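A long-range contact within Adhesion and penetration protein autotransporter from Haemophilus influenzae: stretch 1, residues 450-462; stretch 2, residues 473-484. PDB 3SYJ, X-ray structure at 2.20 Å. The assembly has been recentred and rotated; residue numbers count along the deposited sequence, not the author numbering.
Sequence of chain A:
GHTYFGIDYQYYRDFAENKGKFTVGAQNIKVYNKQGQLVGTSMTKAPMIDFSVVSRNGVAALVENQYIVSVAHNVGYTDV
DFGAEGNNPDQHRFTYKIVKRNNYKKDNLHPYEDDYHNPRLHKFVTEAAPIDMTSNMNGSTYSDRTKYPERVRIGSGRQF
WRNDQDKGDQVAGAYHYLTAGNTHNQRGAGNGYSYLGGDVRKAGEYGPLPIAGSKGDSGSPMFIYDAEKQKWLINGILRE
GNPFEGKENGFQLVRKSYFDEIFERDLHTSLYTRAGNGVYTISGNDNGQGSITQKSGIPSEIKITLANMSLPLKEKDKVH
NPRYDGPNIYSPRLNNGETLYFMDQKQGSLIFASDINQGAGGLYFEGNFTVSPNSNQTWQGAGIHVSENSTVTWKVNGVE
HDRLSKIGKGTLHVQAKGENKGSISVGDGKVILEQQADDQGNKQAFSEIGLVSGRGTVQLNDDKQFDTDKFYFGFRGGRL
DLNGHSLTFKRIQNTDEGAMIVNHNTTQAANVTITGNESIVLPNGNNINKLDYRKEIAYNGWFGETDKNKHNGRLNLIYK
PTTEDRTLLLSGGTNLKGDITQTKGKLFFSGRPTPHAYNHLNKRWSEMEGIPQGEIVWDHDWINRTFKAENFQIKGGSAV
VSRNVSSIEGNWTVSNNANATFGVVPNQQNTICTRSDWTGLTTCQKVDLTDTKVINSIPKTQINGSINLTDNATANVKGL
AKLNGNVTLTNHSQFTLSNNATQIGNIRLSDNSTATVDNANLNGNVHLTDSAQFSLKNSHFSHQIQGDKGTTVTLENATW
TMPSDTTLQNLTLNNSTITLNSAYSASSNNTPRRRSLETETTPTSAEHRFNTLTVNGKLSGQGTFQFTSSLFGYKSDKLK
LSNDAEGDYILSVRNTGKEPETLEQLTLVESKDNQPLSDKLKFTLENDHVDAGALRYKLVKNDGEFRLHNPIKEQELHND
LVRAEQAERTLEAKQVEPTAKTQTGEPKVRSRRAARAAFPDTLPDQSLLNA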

# COMPACT_ATOMS: atom_id res chain seq x y z
N GLY A 450 18.95 -40.40 -29.42
CA GLY A 450 18.01 -40.67 -28.35
C GLY A 450 18.64 -40.56 -26.97
O GLY A 450 19.79 -40.93 -26.78
N LEU A 451 17.88 -40.02 -26.02
CA LEU A 451 18.26 -40.05 -24.61
C LEU A 451 17.36 -41.05 -23.87
O LEU A 451 16.13 -40.96 -23.95
CB LEU A 451 18.12 -38.66 -24.00
CG LEU A 451 19.26 -37.68 -24.25
CD1 LEU A 451 18.77 -36.25 -24.08
CD2 LEU A 451 20.41 -37.97 -23.29
N VAL A 452 17.97 -42.00 -23.16
CA VAL A 452 17.21 -43.02 -22.44
C VAL A 452 17.81 -43.32 -21.07
O VAL A 452 19.02 -43.19 -20.87
CB VAL A 452 17.10 -44.35 -23.23
CG1 VAL A 452 16.31 -44.14 -24.51
CG2 VAL A 452 18.48 -44.91 -23.53
N SER A 453 16.93 -43.73 -20.15
CA SER A 453 17.29 -44.16 -18.79
C SER A 453 17.45 -43.02 -17.80
O SER A 453 17.71 -43.25 -16.63
CB SER A 453 18.64 -44.88 -18.76
OG SER A 453 19.68 -43.98 -18.42
N GLY A 454 17.30 -41.79 -18.27
CA GLY A 454 17.33 -40.64 -17.39
C GLY A 454 18.70 -40.29 -16.85
O GLY A 454 18.86 -39.27 -16.19
N ARG A 455 19.71 -41.12 -17.11
CA ARG A 455 21.05 -40.87 -16.58
C ARG A 455 21.89 -39.97 -17.49
O ARG A 455 22.89 -39.41 -17.06
CB ARG A 455 21.80 -42.19 -16.35
CG ARG A 455 21.14 -43.15 -15.39
CD ARG A 455 21.82 -44.53 -15.46
NE ARG A 455 21.65 -45.13 -16.78
CZ ARG A 455 22.29 -46.21 -17.21
NH1 ARG A 455 23.16 -46.84 -16.43
NH2 ARG A 455 22.04 -46.67 -18.44
N GLY A 456 21.48 -39.85 -18.74
CA GLY A 456 22.32 -39.22 -19.75
C GLY A 456 22.04 -37.76 -20.07
O GLY A 456 20.99 -37.22 -19.72
N THR A 457 23.01 -37.13 -20.73
CA THR A 457 22.90 -35.73 -21.14
C THR A 457 23.50 -35.52 -22.53
O THR A 457 24.61 -35.97 -22.83
CB THR A 457 23.64 -34.79 -20.15
OG1 THR A 457 23.00 -34.82 -18.87
CG2 THR A 457 23.65 -33.35 -20.67
N VAL A 458 22.77 -34.82 -23.39
CA VAL A 458 23.33 -34.37 -24.65
C VAL A 458 23.53 -32.87 -24.54
O VAL A 458 22.59 -32.14 -24.25
CB VAL A 458 22.40 -34.69 -25.83
CG1 VAL A 458 22.78 -33.86 -27.03
CG2 VAL A 458 22.43 -36.18 -26.15
N GLN A 459 24.76 -32.42 -24.77
CA GLN A 459 25.12 -31.01 -24.67
C GLN A 459 25.52 -30.48 -26.04
O GLN A 459 26.31 -31.11 -26.76
CB GLN A 459 26.27 -30.84 -23.67
CG GLN A 459 26.90 -29.45 -23.61
CD GLN A 459 28.10 -29.41 -22.69
OE1 GLN A 459 28.05 -29.90 -21.57
NE2 GLN A 459 29.20 -28.85 -23.17
N LEU A 460 24.96 -29.34 -26.42
CA LEU A 460 25.22 -28.76 -27.73
C LEU A 460 26.38 -27.77 -27.68
O LEU A 460 26.32 -26.77 -26.95
CB LEU A 460 23.97 -28.05 -28.27
CG LEU A 460 22.66 -28.84 -28.27
CD1 LEU A 460 21.54 -28.07 -28.97
CD2 LEU A 460 22.86 -30.20 -28.91
N ASN A 461 27.42 -28.03 -28.45
CA ASN A 461 28.53 -27.10 -28.57
C ASN A 461 28.60 -26.44 -29.94
O ASN A 461 29.63 -25.87 -30.30
CB ASN A 461 29.86 -27.77 -28.22
CG ASN A 461 30.16 -27.74 -26.74
OD1 ASN A 461 31.32 -27.82 -26.33
ND2 ASN A 461 29.12 -27.62 -25.92
N ASP A 462 27.51 -26.52 -30.69
CA ASP A 462 27.46 -25.93 -32.03
C ASP A 462 26.04 -25.97 -32.57
O ASP A 462 25.17 -26.65 -32.01
CB ASP A 462 28.42 -26.66 -32.98
CG ASP A 462 28.65 -25.90 -34.29
OD1 ASP A 462 28.26 -24.72 -34.41
OD2 ASP A 462 29.24 -26.50 -35.22
N PHE A 473 13.47 -38.29 -26.82
CA PHE A 473 13.59 -38.77 -25.45
C PHE A 473 12.84 -40.10 -25.35
O PHE A 473 11.61 -40.15 -25.36
CB PHE A 473 13.01 -37.75 -24.47
CG PHE A 473 13.65 -36.39 -24.55
CD1 PHE A 473 14.70 -36.05 -23.71
CD2 PHE A 473 13.21 -35.46 -25.48
CE1 PHE A 473 15.29 -34.80 -23.79
CE2 PHE A 473 13.80 -34.21 -25.56
CZ PHE A 473 14.84 -33.88 -24.72
N GLY A 474 13.60 -41.19 -25.26
CA GLY A 474 12.99 -42.50 -25.12
C GLY A 474 12.62 -42.80 -23.68
O GLY A 474 12.39 -41.89 -22.89
N PHE A 475 12.56 -44.09 -23.36
CA PHE A 475 12.23 -44.58 -22.03
C PHE A 475 13.06 -43.89 -20.97
O PHE A 475 14.28 -44.05 -20.93
CB PHE A 475 12.49 -46.08 -21.97
CG PHE A 475 12.25 -46.71 -20.63
CD1 PHE A 475 10.97 -46.94 -20.18
CD2 PHE A 475 13.32 -47.12 -19.83
CE1 PHE A 475 10.74 -47.54 -18.94
CE2 PHE A 475 13.11 -47.72 -18.59
CZ PHE A 475 11.81 -47.94 -18.15
N ARG A 476 12.39 -43.11 -20.12
CA ARG A 476 13.00 -42.38 -18.99
C ARG A 476 13.86 -41.17 -19.38
O ARG A 476 14.40 -40.47 -18.52
CB ARG A 476 13.73 -43.33 -18.03
CG ARG A 476 12.76 -44.17 -17.22
CD ARG A 476 13.50 -45.15 -16.32
NE ARG A 476 12.57 -46.05 -15.67
CZ ARG A 476 12.94 -47.10 -14.94
NH1 ARG A 476 14.23 -47.38 -14.78
NH2 ARG A 476 12.02 -47.87 -14.37
N GLY A 477 13.96 -40.92 -20.68
CA GLY A 477 14.57 -39.70 -21.18
C GLY A 477 15.95 -39.42 -20.64
O GLY A 477 16.75 -40.33 -20.44
N GLY A 478 16.20 -38.14 -20.37
CA GLY A 478 17.51 -37.62 -20.03
C GLY A 478 17.55 -36.12 -20.30
O GLY A 478 16.51 -35.50 -20.54
N ARG A 479 18.75 -35.52 -20.26
CA ARG A 479 18.87 -34.06 -20.39
C ARG A 479 19.40 -33.64 -21.74
O ARG A 479 20.47 -34.08 -22.16
CB ARG A 479 19.77 -33.47 -19.29
CG ARG A 479 19.06 -33.27 -17.95
CD ARG A 479 20.02 -32.86 -16.83
NE ARG A 479 19.71 -33.58 -15.59
CZ ARG A 479 18.66 -33.30 -14.82
NH1 ARG A 479 17.84 -32.32 -15.14
NH2 ARG A 479 18.44 -34.00 -13.72
N LEU A 480 18.64 -32.80 -22.43
CA LEU A 480 19.14 -32.10 -23.59
C LEU A 480 19.55 -30.71 -23.10
O LEU A 480 18.69 -29.88 -22.79
CB LEU A 480 18.08 -32.00 -24.68
CG LEU A 480 18.41 -31.07 -25.85
CD1 LEU A 480 19.72 -31.48 -26.51
CD2 LEU A 480 17.28 -31.01 -26.89
N ASP A 481 20.85 -30.48 -23.00
CA ASP A 481 21.39 -29.20 -22.56
C ASP A 481 21.73 -28.34 -23.77
O ASP A 481 22.75 -28.55 -24.42
CB ASP A 481 22.62 -29.39 -21.66
CG ASP A 481 23.33 -28.07 -21.35
OD1 ASP A 481 22.67 -27.02 -21.35
OD2 ASP A 481 24.55 -28.10 -21.09
N LEU A 482 20.87 -27.36 -24.04
CA LEU A 482 21.03 -26.47 -25.18
C LEU A 482 22.30 -25.63 -25.10
O LEU A 482 22.77 -25.10 -26.11
CB LEU A 482 19.81 -25.55 -25.27
CG LEU A 482 18.48 -26.29 -25.42
CD1 LEU A 482 17.39 -25.27 -25.56
CD2 LEU A 482 18.53 -27.20 -26.63
N ASN A 483 22.83 -25.49 -23.89
CA ASN A 483 24.11 -24.82 -23.69
C ASN A 483 24.21 -23.54 -24.50
O ASN A 483 25.19 -23.33 -25.22
CB ASN A 483 25.25 -25.76 -24.06
CG ASN A 483 26.62 -25.17 -23.77
OD1 ASN A 483 26.76 -24.29 -22.92
ND2 ASN A 483 27.64 -25.65 -24.48
N GLY A 484 23.19 -22.69 -24.40
CA GLY A 484 23.20 -21.38 -25.03
C GLY A 484 22.79 -21.37 -26.48
O GLY A 484 22.85 -20.33 -27.14
O HOH W 1 19.44 -40.36 -20.68
O HOH W 2 17.00 -45.71 -15.32
O HOH W 3 25.65 -30.10 -20.11

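Two corners nest where these stretches meet, and both are built largely from backbone. Stretch 1 turns at Ser453 and Gly454, both with positive phi, while stretch 2 makes a type II turn from Gly474 to Gly477, closed by Gly477 N to Gly474 O at 2.9 Å. Three hydrogen bonds lock the corners together: Gly474 N to Leu451 O (2.9 Å), Ser453 N to Phe475 O (2.8 Å) and Gly454 N to Gly477 O (2.7 Å). A water extends the joint, accepting from Gly456 N and lying 2.9 Å from Val452 O and 2.7 Å from Gly477 O.

At Gly474 and Gly478 the absence of a side chain permits the closeness. A CB on Gly474 would fall 2.7 Å from Val452 CG1, and one on Gly478 would lie 2.9 Å from Gly456 O; both would clash.

Beyond the corners, the strand that carries Thr457 to Leu460 runs parallel to 478-481, their directions 11° apart. The bonding alternates as parallel pairing requires: Arg479 N donates to Gly456 O (2.9 Å), Val458 N to Arg479 O (2.7 Å), Asp481 N to Val458 O (2.7 Å) and Leu460 N to Asp481 O (3.1 Å). The ladder ends with a side chain standing in for backbone, as Asn483 ND2 donates to Leu460 O at 3.0 Å.

The strand faces divide by chemistry. Val458 and Leu480 share the apolar one, with Val458 CG1 3.9 Å from Leu480 CD1. Leu451 reaches in from before the corner, its CD1 3.8 Å from Phe473 CE1 and 4.3 Å from Leu480 CB, so one methyl packs against two apolar side chains of stretch 2. Farther along, Leu460 CD1 meets Leu482 CD2 at 3.9 Å. The other face carries Thr457, Arg479, Gln459 and Asp481; there a water donates to both Gln459 OE1 (2.8 Å) and Asp481 OD2 (2.5 Å), linking two acceptors that could not bond directly.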